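Local coordinates for protein interferon gamma receptor 1 (Gallus gallus, PDB 4EQ3) that probably binds the cytokine interferon gamma through the extracellular part of a membrane receptor, two fibronectin type III-like domains of which make up this chain, at residues His40-Val45 against Ser93-Thr98; Glu143-Leu148 against Glu171-Asn176; Lys193-Phe196 against Ile201-Ala204. All blocks are in the same frame, centred on the assembly; numbering follows the deposited sequence.

Interaction 1. Residues His40-Val45 against Ser93-Thr98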
loop_
_atom_site.group_PDB
_atom_site.type_symbol
_atom_site.label_atom_id
_atom_site.label_comp_id
_atom_site.label_asym_id
_atom_site.label_seq_id
_atom_site.Cartn_x
_atom_site.Cartn_y
_atom_site.Cartn_z
ATOM N N HIS A 40 -5.868 28.528 1.271
ATOM C CA HIS A 40 -4.874 27.635 1.856
ATOM C C HIS A 40 -5.596 26.739 2.850
ATOM O O HIS A 40 -6.714 27.039 3.258
ATOM C CB HIS A 40 -3.757 28.416 2.546
ATOM C CG HIS A 40 -2.916 29.220 1.608
ATOM N ND1 HIS A 40 -3.353 30.397 1.040
ATOM C CD2 HIS A 40 -1.661 29.019 1.138
ATOM C CE1 HIS A 40 -2.404 30.886 0.261
ATOM N NE2 HIS A 40 -1.367 30.069 0.304
ATOM N N PHE A 41 -4.970 25.638 3.244
ATOM C CA PHE A 41 -5.667 24.664 4.074
ATOM C C PHE A 41 -4.862 24.245 5.300
ATOM O O PHE A 41 -3.642 24.373 5.329
ATOM C CB PHE A 41 -6.056 23.437 3.243
ATOM C CG PHE A 41 -6.871 23.766 2.023
ATOM C CD1 PHE A 41 -8.220 24.065 2.136
ATOM C CD2 PHE A 41 -6.290 23.775 0.763
ATOM C CE1 PHE A 41 -8.974 24.375 1.016
ATOM C CE2 PHE A 41 -7.036 24.084 -0.365
ATOM C CZ PHE A 41 -8.378 24.385 -0.242
ATOM N N VAL A 42 -5.564 23.756 6.319
ATOM C CA VAL A 42 -4.906 23.201 7.494
ATOM C C VAL A 42 -5.456 21.818 7.798
ATOM O O VAL A 42 -6.667 21.644 7.964
ATOM C CB VAL A 42 -5.085 24.092 8.738
ATOM C CG1 VAL A 42 -4.315 23.508 9.906
ATOM C CG2 VAL A 42 -4.602 25.511 8.442
ATOM N N VAL A 43 -4.560 20.842 7.883
ATOM C CA VAL A 43 -4.954 19.455 8.113
ATOM C C VAL A 43 -4.563 19.023 9.520
ATOM O O VAL A 43 -3.441 19.286 9.963
ATOM C CB VAL A 43 -4.277 18.499 7.115
ATOM C CG1 VAL A 43 -4.689 17.063 7.391
ATOM C CG2 VAL A 43 -4.607 18.900 5.683
ATOM N N GLU A 44 -5.488 18.364 10.213
ATOM C CA GLU A 44 -5.186 17.786 11.518
ATOM C C GLU A 44 -5.417 16.275 11.551
ATOM O O GLU A 44 -6.227 15.739 10.790
ATOM C CB GLU A 44 -6.029 18.455 12.597
ATOM C CG GLU A 44 -5.781 19.942 12.715
ATOM C CD GLU A 44 -6.398 20.517 13.972
ATOM O OE1 GLU A 44 -7.577 20.215 14.254
ATOM O OE2 GLU A 44 -5.692 21.263 14.680
ATOM N N VAL A 45 -4.698 15.597 12.441
ATOM C CA VAL A 45 -4.860 14.160 12.630
ATOM C C VAL A 45 -5.236 13.829 14.084
ATOM O O VAL A 45 -4.723 14.441 15.006
ATOM C CB VAL A 45 -3.578 13.424 12.257
ATOM C CG1 VAL A 45 -2.391 14.001 13.019
ATOM C CG2 VAL A 45 -3.722 11.925 12.504
ATOM N N SER A 93 -12.843 28.520 7.408
ATOM C CA SER A 93 -14.013 27.658 7.473
ATOM C C SER A 93 -13.914 26.807 8.736
ATOM O O SER A 93 -12.919 26.867 9.466
ATOM C CB SER A 93 -14.126 26.760 6.238
ATOM O OG SER A 93 -13.177 25.712 6.296
ATOM N N GLN A 94 -14.948 26.016 8.994
ATOM C CA GLN A 94 -14.875 25.034 10.062
ATOM C C GLN A 94 -14.182 23.819 9.462
ATOM O O GLN A 94 -13.988 23.747 8.242
ATOM C CB GLN A 94 -16.271 24.662 10.554
ATOM C CG GLN A 94 -17.140 25.852 10.953
ATOM C CD GLN A 94 -16.689 26.524 12.254
ATOM O OE1 GLN A 94 -15.591 26.273 12.762
ATOM N NE2 GLN A 94 -17.542 27.394 12.787
ATOM N N TYR A 95 -13.808 22.872 10.310
ATOM C CA TYR A 95 -13.141 21.667 9.850
ATOM C C TYR A 95 -14.147 20.677 9.304
ATOM O O TYR A 95 -15.280 20.626 9.752
ATOM C CB TYR A 95 -12.396 21.001 10.993
ATOM C CG TYR A 95 -11.018 21.537 11.266
ATOM C CD1 TYR A 95 -9.985 21.361 10.350
ATOM C CD2 TYR A 95 -10.736 22.182 12.457
ATOM C CE1 TYR A 95 -8.716 21.836 10.614
ATOM C CE2 TYR A 95 -9.475 22.657 12.727
ATOM C CZ TYR A 95 -8.471 22.484 11.807
ATOM O OH TYR A 95 -7.214 22.960 12.087
ATOM N N VAL A 96 -13.725 19.893 8.322
ATOM C CA VAL A 96 -14.535 18.783 7.859
ATOM C C VAL A 96 -13.719 17.526 8.108
ATOM O O VAL A 96 -12.512 17.493 7.835
ATOM C CB VAL A 96 -14.894 18.910 6.362
ATOM C CG1 VAL A 96 -13.640 19.119 5.546
ATOM C CG2 VAL A 96 -15.665 17.680 5.887
ATOM N N GLU A 97 -14.384 16.502 8.632
ATOM C CA GLU A 97 -13.724 15.291 9.103
ATOM C C GLU A 97 -13.824 14.153 8.084
ATOM O O GLU A 97 -14.822 14.034 7.371
ATOM C CB GLU A 97 -14.371 14.863 10.427
ATOM C CG GLU A 97 -13.628 13.790 11.187
ATOM C CD GLU A 97 -14.166 13.624 12.610
ATOM O OE1 GLU A 97 -15.158 12.883 12.796
ATOM O OE2 GLU A 97 -13.594 14.248 13.530
ATOM N N THR A 98 -12.799 13.311 8.021
ATOM C CA THR A 98 -12.846 12.152 7.131
ATOM C C THR A 98 -13.580 10.984 7.794
ATOM O O THR A 98 -13.842 11.001 9.009
ATOM C CB THR A 98 -11.436 11.660 6.746
ATOM O OG1 THR A 98 -10.727 11.240 7.920
ATOM C CG2 THR A 98 -10.637 12.749 6.031
#
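Y95 lays its ring against V42 and E44, two side chains that leave strand 40-46 on the same face. The tyrosine has CG anti to its carbonyl carbon (chi1 -84°), which sends the ring out across the intervening strand. One edge of the ring meets the backbone of V42: CE1 of Y95 stands 3.4 Å from O of V42, and that oxygen lies in the ring plane. The hydroxyl goes further and touches the isopropyl group, with OH of Y95 3.7 Å from CG1 of V42. E44 supplies the other half of the contact. Its side chain crosses the tyrosine at about a right angle, extended beyond CG, and brings its carboxylate almost parallel to the ring, 9° between the planes. OE1 of E44 is 3.4 Å from CE2 of Y95, and CD of E44 is 3.2 Å from OH of Y95. OE2 of E44 is poorly angled to that hydroxyl, so the pair is packing. The strongest polar partner of the carboxylate is R83, which forms a salt bridge with OE1 and thereby helps fix the flat group against the tyrosine. V43, between the two, points the other way and packs on L28 and W30. In the four-stranded sheet of the N-terminal domain, strand 81-88 runs between 40-46 and 91-97, so Y95 reaches over it, touching R83 and K85, to the next strand but one.

Interaction 2. Residues Glu143-Leu148 against Glu171-Asn176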
loop_
_atom_site.group_PDB
_atom_site.type_symbol
_atom_site.label_atom_id
_atom_site.label_comp_id
_atom_site.label_asym_id
_atom_site.label_seq_id
_atom_site.Cartn_x
_atom_site.Cartn_y
_atom_site.Cartn_z
ATOM N N GLU A 143 8.059 -4.520 12.650
ATOM C CA GLU A 143 7.077 -5.433 13.210
ATOM C C GLU A 143 6.133 -5.936 12.122
ATOM O O GLU A 143 5.746 -7.111 12.098
ATOM C CB GLU A 143 6.295 -4.702 14.301
ATOM C CG GLU A 143 5.081 -5.420 14.790
ATOM C CD GLU A 143 4.513 -4.792 16.052
ATOM O OE1 GLU A 143 4.630 -3.559 16.237
ATOM O OE2 GLU A 143 3.946 -5.545 16.863
ATOM N N ILE A 144 5.773 -5.036 11.213
ATOM C CA ILE A 144 4.848 -5.355 10.134
ATOM C C ILE A 144 5.508 -6.260 9.091
ATOM O O ILE A 144 4.912 -7.249 8.658
ATOM C CB ILE A 144 4.314 -4.065 9.466
ATOM C CG1 ILE A 144 3.723 -3.116 10.523
ATOM C CG2 ILE A 144 3.330 -4.384 8.341
ATOM C CD1 ILE A 144 2.863 -3.792 11.580
ATOM N N TYR A 145 6.733 -5.912 8.691
ATOM C CA TYR A 145 7.481 -6.699 7.706
ATOM C C TYR A 145 7.771 -8.102 8.212
ATOM O O TYR A 145 7.815 -9.053 7.439
ATOM C CB TYR A 145 8.803 -6.017 7.329
ATOM C CG TYR A 145 8.633 -4.764 6.501
ATOM C CD1 TYR A 145 7.631 -4.674 5.542
ATOM C CD2 TYR A 145 9.483 -3.679 6.668
ATOM C CE1 TYR A 145 7.475 -3.529 4.775
ATOM C CE2 TYR A 145 9.339 -2.528 5.901
ATOM C CZ TYR A 145 8.332 -2.460 4.962
ATOM O OH TYR A 145 8.178 -1.321 4.214
ATOM N N SER A 146 7.960 -8.238 9.520
ATOM C CA SER A 146 8.168 -9.562 10.092
ATOM C C SER A 146 6.975 -10.489 9.798
ATOM O O SER A 146 7.063 -11.713 9.983
ATOM C CB SER A 146 8.436 -9.471 11.601
ATOM O OG SER A 146 7.232 -9.334 12.325
ATOM N N GLU A 147 5.868 -9.910 9.331
ATOM C CA GLU A 147 4.661 -10.684 9.023
ATOM C C GLU A 147 4.327 -10.684 7.524
ATOM O O GLU A 147 3.226 -11.056 7.117
ATOM C CB GLU A 147 3.466 -10.148 9.809
ATOM C CG GLU A 147 3.626 -10.204 11.334
ATOM C CD GLU A 147 3.548 -11.619 11.891
ATOM O OE1 GLU A 147 3.106 -12.530 11.161
ATOM O OE2 GLU A 147 3.929 -11.813 13.064
ATOM N N LEU A 148 5.277 -10.261 6.705
ATOM C CA LEU A 148 5.060 -10.239 5.262
ATOM C C LEU A 148 5.290 -11.610 4.645
ATOM O O LEU A 148 6.323 -12.232 4.878
ATOM C CB LEU A 148 6.001 -9.232 4.596
ATOM C CG LEU A 148 6.004 -9.254 3.063
ATOM C CD1 LEU A 148 4.638 -8.872 2.480
ATOM C CD2 LEU A 148 7.098 -8.332 2.537
ATOM N N GLU A 171 14.671 -11.846 3.423
ATOM C CA GLU A 171 15.594 -10.805 3.776
ATOM C C GLU A 171 15.394 -9.503 2.957
ATOM O O GLU A 171 15.275 -9.545 1.786
ATOM C CB GLU A 171 17.003 -11.357 3.637
ATOM C CG GLU A 171 17.764 -11.537 4.888
ATOM C CD GLU A 171 17.337 -12.720 5.694
ATOM O OE1 GLU A 171 17.788 -13.836 5.429
ATOM O OE2 GLU A 171 16.554 -12.535 6.641
HETATM N N MSE A 172 15.322 -8.360 3.614
HETATM C CA MSE A 172 15.084 -7.106 2.915
HETATM C C MSE A 172 13.733 -7.123 2.211
HETATM O O MSE A 172 13.559 -6.460 1.259
HETATM C CB MSE A 172 16.211 -6.799 1.894
HETATM C CG MSE A 172 17.396 -5.967 2.391
HETATM SE SE MSE A 172 19.100 -5.908 1.345
HETATM C CE MSE A 172 19.295 -7.765 0.991
ATOM N N ASN A 173 12.815 -7.954 2.681
ATOM C CA ASN A 173 11.507 -8.062 2.037
ATOM C C ASN A 173 11.574 -8.578 0.603
ATOM O O ASN A 173 10.605 -8.467 -0.143
ATOM C CB ASN A 173 10.798 -6.709 2.057
ATOM C CG ASN A 173 10.598 -6.183 3.465
ATOM O OD1 ASN A 173 10.448 -6.960 4.410
ATOM N ND2 ASN A 173 10.593 -4.858 3.615
ATOM N N GLU A 174 12.719 -9.134 0.222
ATOM C CA GLU A 174 12.883 -9.681 -1.119
ATOM C C GLU A 174 12.897 -11.205 -1.077
ATOM O O GLU A 174 13.846 -11.818 -0.575
ATOM C CB GLU A 174 14.156 -9.136 -1.767
ATOM C CG GLU A 174 14.148 -7.617 -1.915
ATOM C CD GLU A 174 15.482 -7.056 -2.408
ATOM O OE1 GLU A 174 16.534 -7.409 -1.822
ATOM O OE2 GLU A 174 15.475 -6.257 -3.376
ATOM N N CYS A 175 11.834 -11.807 -1.605
ATOM C CA CYS A 175 11.655 -13.252 -1.541
ATOM C C CYS A 175 12.073 -13.928 -2.834
ATOM O O CYS A 175 11.877 -13.400 -3.922
ATOM C CB CYS A 175 10.195 -13.600 -1.273
ATOM S SG CYS A 175 9.506 -12.777 0.165
ATOM N N ASN A 176 12.616 -15.125 -2.692
ATOM C CA ASN A 176 13.019 -15.931 -3.827
ATOM C C ASN A 176 12.551 -17.364 -3.620
ATOM O O ASN A 176 12.566 -17.873 -2.500
ATOM C CB ASN A 176 14.534 -15.857 -3.997
ATOM C CG ASN A 176 15.072 -16.946 -4.889
ATOM O OD1 ASN A 176 15.061 -18.125 -4.524
ATOM N ND2 ASN A 176 15.563 -16.560 -6.067
#
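Y145 and N173 face each other with CA atoms 7.1 Å apart, where, in the C-terminal fibronectin type III domain, the short helix 142-145 passes into a type I turn from Y145 to L148 and a loop leads into strand 175-180. The turn is closed by L148 N donating to Y145 O at 2.9 Å. On the loop, N173 has a left-handed backbone conformation, as does selenomethionine M172 before it. CG of N173 sits anti to the carbonyl carbon, chi1 -59°, and the amide is carried over one face of the Y145 ring. ND2 of N173 lies 3.2 Å above the plane of the Y145 ring, over its centre, and is therefore nearly equidistant from all six ring carbons. The amide plane is tilted 59° to the ring. Its other end leans toward the root of the tyrosine, with OD1 of N173 3.5 Å from CB of Y145. L148 adds an apolar touch: its CD2 comes within 4.1 Å of CB of N173. Y145 is steadied at the far end, where its hydroxyl is hydrogen-bonded to the backbone oxygen of P133, while the loop is tied down by the C170-C175 disulfide. An amide nitrogen centred over an aromatic face suits a weak attraction between its electron-poor N-H group and the pi cloud, so the largely buried contact probably owes its hold to that and to plain packing.

Interaction 3. Residues Lys193-Phe196 against Ile201-Ala204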
loop_
_atom_site.group_PDB
_atom_site.type_symbol
_atom_site.label_atom_id
_atom_site.label_comp_id
_atom_site.label_asym_id
_atom_site.label_seq_id
_atom_site.Cartn_x
_atom_site.Cartn_y
_atom_site.Cartn_z
ATOM N N LYS A 193 0.805 -12.709 -4.874
ATOM C CA LYS A 193 0.156 -11.695 -4.053
ATOM C C LYS A 193 0.888 -11.494 -2.727
ATOM O O LYS A 193 1.357 -12.406 -2.172
ATOM C CB LYS A 193 -1.256 -12.115 -3.683
ATOM C CG LYS A 193 -2.275 -12.076 -4.681
ATOM C CD LYS A 193 -3.596 -12.186 -3.996
ATOM C CE LYS A 193 -4.170 -13.486 -4.088
ATOM N NZ LYS A 193 -5.592 -13.439 -4.016
ATOM N N GLY A 194 0.939 -10.289 -2.219
ATOM C CA GLY A 194 1.467 -10.058 -0.885
ATOM C C GLY A 194 0.445 -10.377 0.198
ATOM O O GLY A 194 -0.761 -10.207 -0.007
ATOM N N HIS A 195 0.934 -10.852 1.345
ATOM C CA HIS A 195 0.104 -11.132 2.518
ATOM C C HIS A 195 0.770 -10.510 3.741
ATOM O O HIS A 195 1.989 -10.574 3.881
ATOM C CB HIS A 195 -0.016 -12.645 2.763
ATOM C CG HIS A 195 -0.973 -13.349 1.846
ATOM N ND1 HIS A 195 -0.636 -13.728 0.561
ATOM C CD2 HIS A 195 -2.243 -13.775 2.040
ATOM C CE1 HIS A 195 -1.666 -14.339 0.001
ATOM N NE2 HIS A 195 -2.655 -14.376 0.874
ATOM N N PHE A 196 -0.020 -9.905 4.621
ATOM C CA PHE A 196 0.473 -9.501 5.934
ATOM C C PHE A 196 -0.402 -10.173 7.007
ATOM O O PHE A 196 -1.630 -10.099 6.949
ATOM C CB PHE A 196 0.455 -7.975 6.101
ATOM C CG PHE A 196 1.556 -7.246 5.339
ATOM C CD1 PHE A 196 1.305 -6.688 4.095
ATOM C CD2 PHE A 196 2.820 -7.097 5.888
ATOM C CE1 PHE A 196 2.307 -6.012 3.394
ATOM C CE2 PHE A 196 3.834 -6.416 5.196
ATOM C CZ PHE A 196 3.572 -5.877 3.944
ATOM N N ILE A 201 -4.344 -8.816 5.724
ATOM C CA ILE A 201 -4.124 -7.903 4.609
ATOM C C ILE A 201 -3.678 -8.731 3.419
ATOM O O ILE A 201 -2.693 -9.461 3.501
ATOM C CB ILE A 201 -3.032 -6.869 4.927
ATOM C CG1 ILE A 201 -3.353 -6.142 6.246
ATOM C CG2 ILE A 201 -2.873 -5.889 3.758
ATOM C CD1 ILE A 201 -2.358 -5.076 6.643
ATOM N N VAL A 202 -4.420 -8.632 2.325
ATOM C CA VAL A 202 -4.116 -9.396 1.124
ATOM C C VAL A 202 -4.108 -8.482 -0.096
ATOM O O VAL A 202 -5.084 -7.778 -0.366
ATOM C CB VAL A 202 -5.115 -10.546 0.913
ATOM C CG1 VAL A 202 -4.625 -11.470 -0.193
ATOM C CG2 VAL A 202 -5.313 -11.321 2.221
ATOM N N GLY A 203 -2.993 -8.498 -0.820
ATOM C CA GLY A 203 -2.805 -7.626 -1.967
ATOM C C GLY A 203 -3.357 -8.161 -3.274
ATOM O O GLY A 203 -3.782 -9.312 -3.360
ATOM N N ALA A 204 -3.365 -7.307 -4.293
ATOM C CA ALA A 204 -3.799 -7.694 -5.635
ATOM C C ALA A 204 -2.754 -8.615 -6.252
ATOM O O ALA A 204 -1.587 -8.566 -5.872
ATOM C CB ALA A 204 -3.989 -6.457 -6.512
HETATM O O HOH W 1 0.022 -8.053 -3.836
#
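O of I201 is approached by two neighbours on the partner strand: it accepts N of F196 at 2.9 Å, and CA of H195 makes a CA-H...O contact with it at 3.4 Å. This is the turn end of the antiparallel beta hairpin formed by strands 186-196 and 201-213, the last two strands of the C-terminal fibronectin type III domain. F196 and I201 form a hydrogen-bonded pair, completed by N of I201 giving a longer, more bent bond to O of F196 (3.2 Å, 149°). H195 and V202 are the non-hydrogen-bonded pair that follows. Beyond them N of G203 donates to O of G194 at 2.9 Å, an almost straight bond at 175°.

The side chains divide between the two faces of the hairpin. H195 and V202 lie side by side, pointing the same way. CG1 of V202, which chi1 of -170° places anti to the backbone N, lies over the imidazole face in a CH-pi contact, 4.1 Å from the ring centroid. On the other face CB of F196 packs on CB of I201 at 3.8 Å. The F196 ring leads away from I201 and meets F24 of the N-terminal domain edge-to-face, and I201 touches I76, so this face forms part of the junction between the domains. The aliphatic chain of K193, bent at chi3, runs past V202 and the carbonyl of G203. Past G203 the strands are bridged by a water, which accepts N of G194 at 2.9 Å and donates to O of A204 at 2.6 Å.

From the N terminus, the three contacts come in series, none enclosing or crossing another. Interaction 1 closes a loop of 47 intervening residues and ties strand 40-46 to 91-97 within the N-terminal domain. The chain then passes into the second domain, where interaction 2 closes 22 residues, joining the helix 142-145 region to the approach to strand 175-180. Interaction 3 follows with just four residues between its segments, a local hairpin at the edge of the sheet. Interactions 2 and 3 touch, CD1 of L148 lying 3.5 Å from CZ of F196, and both pack toward I76 of the first domain. Interaction 1 stands apart, its centre about 36 Å from that of interaction 2.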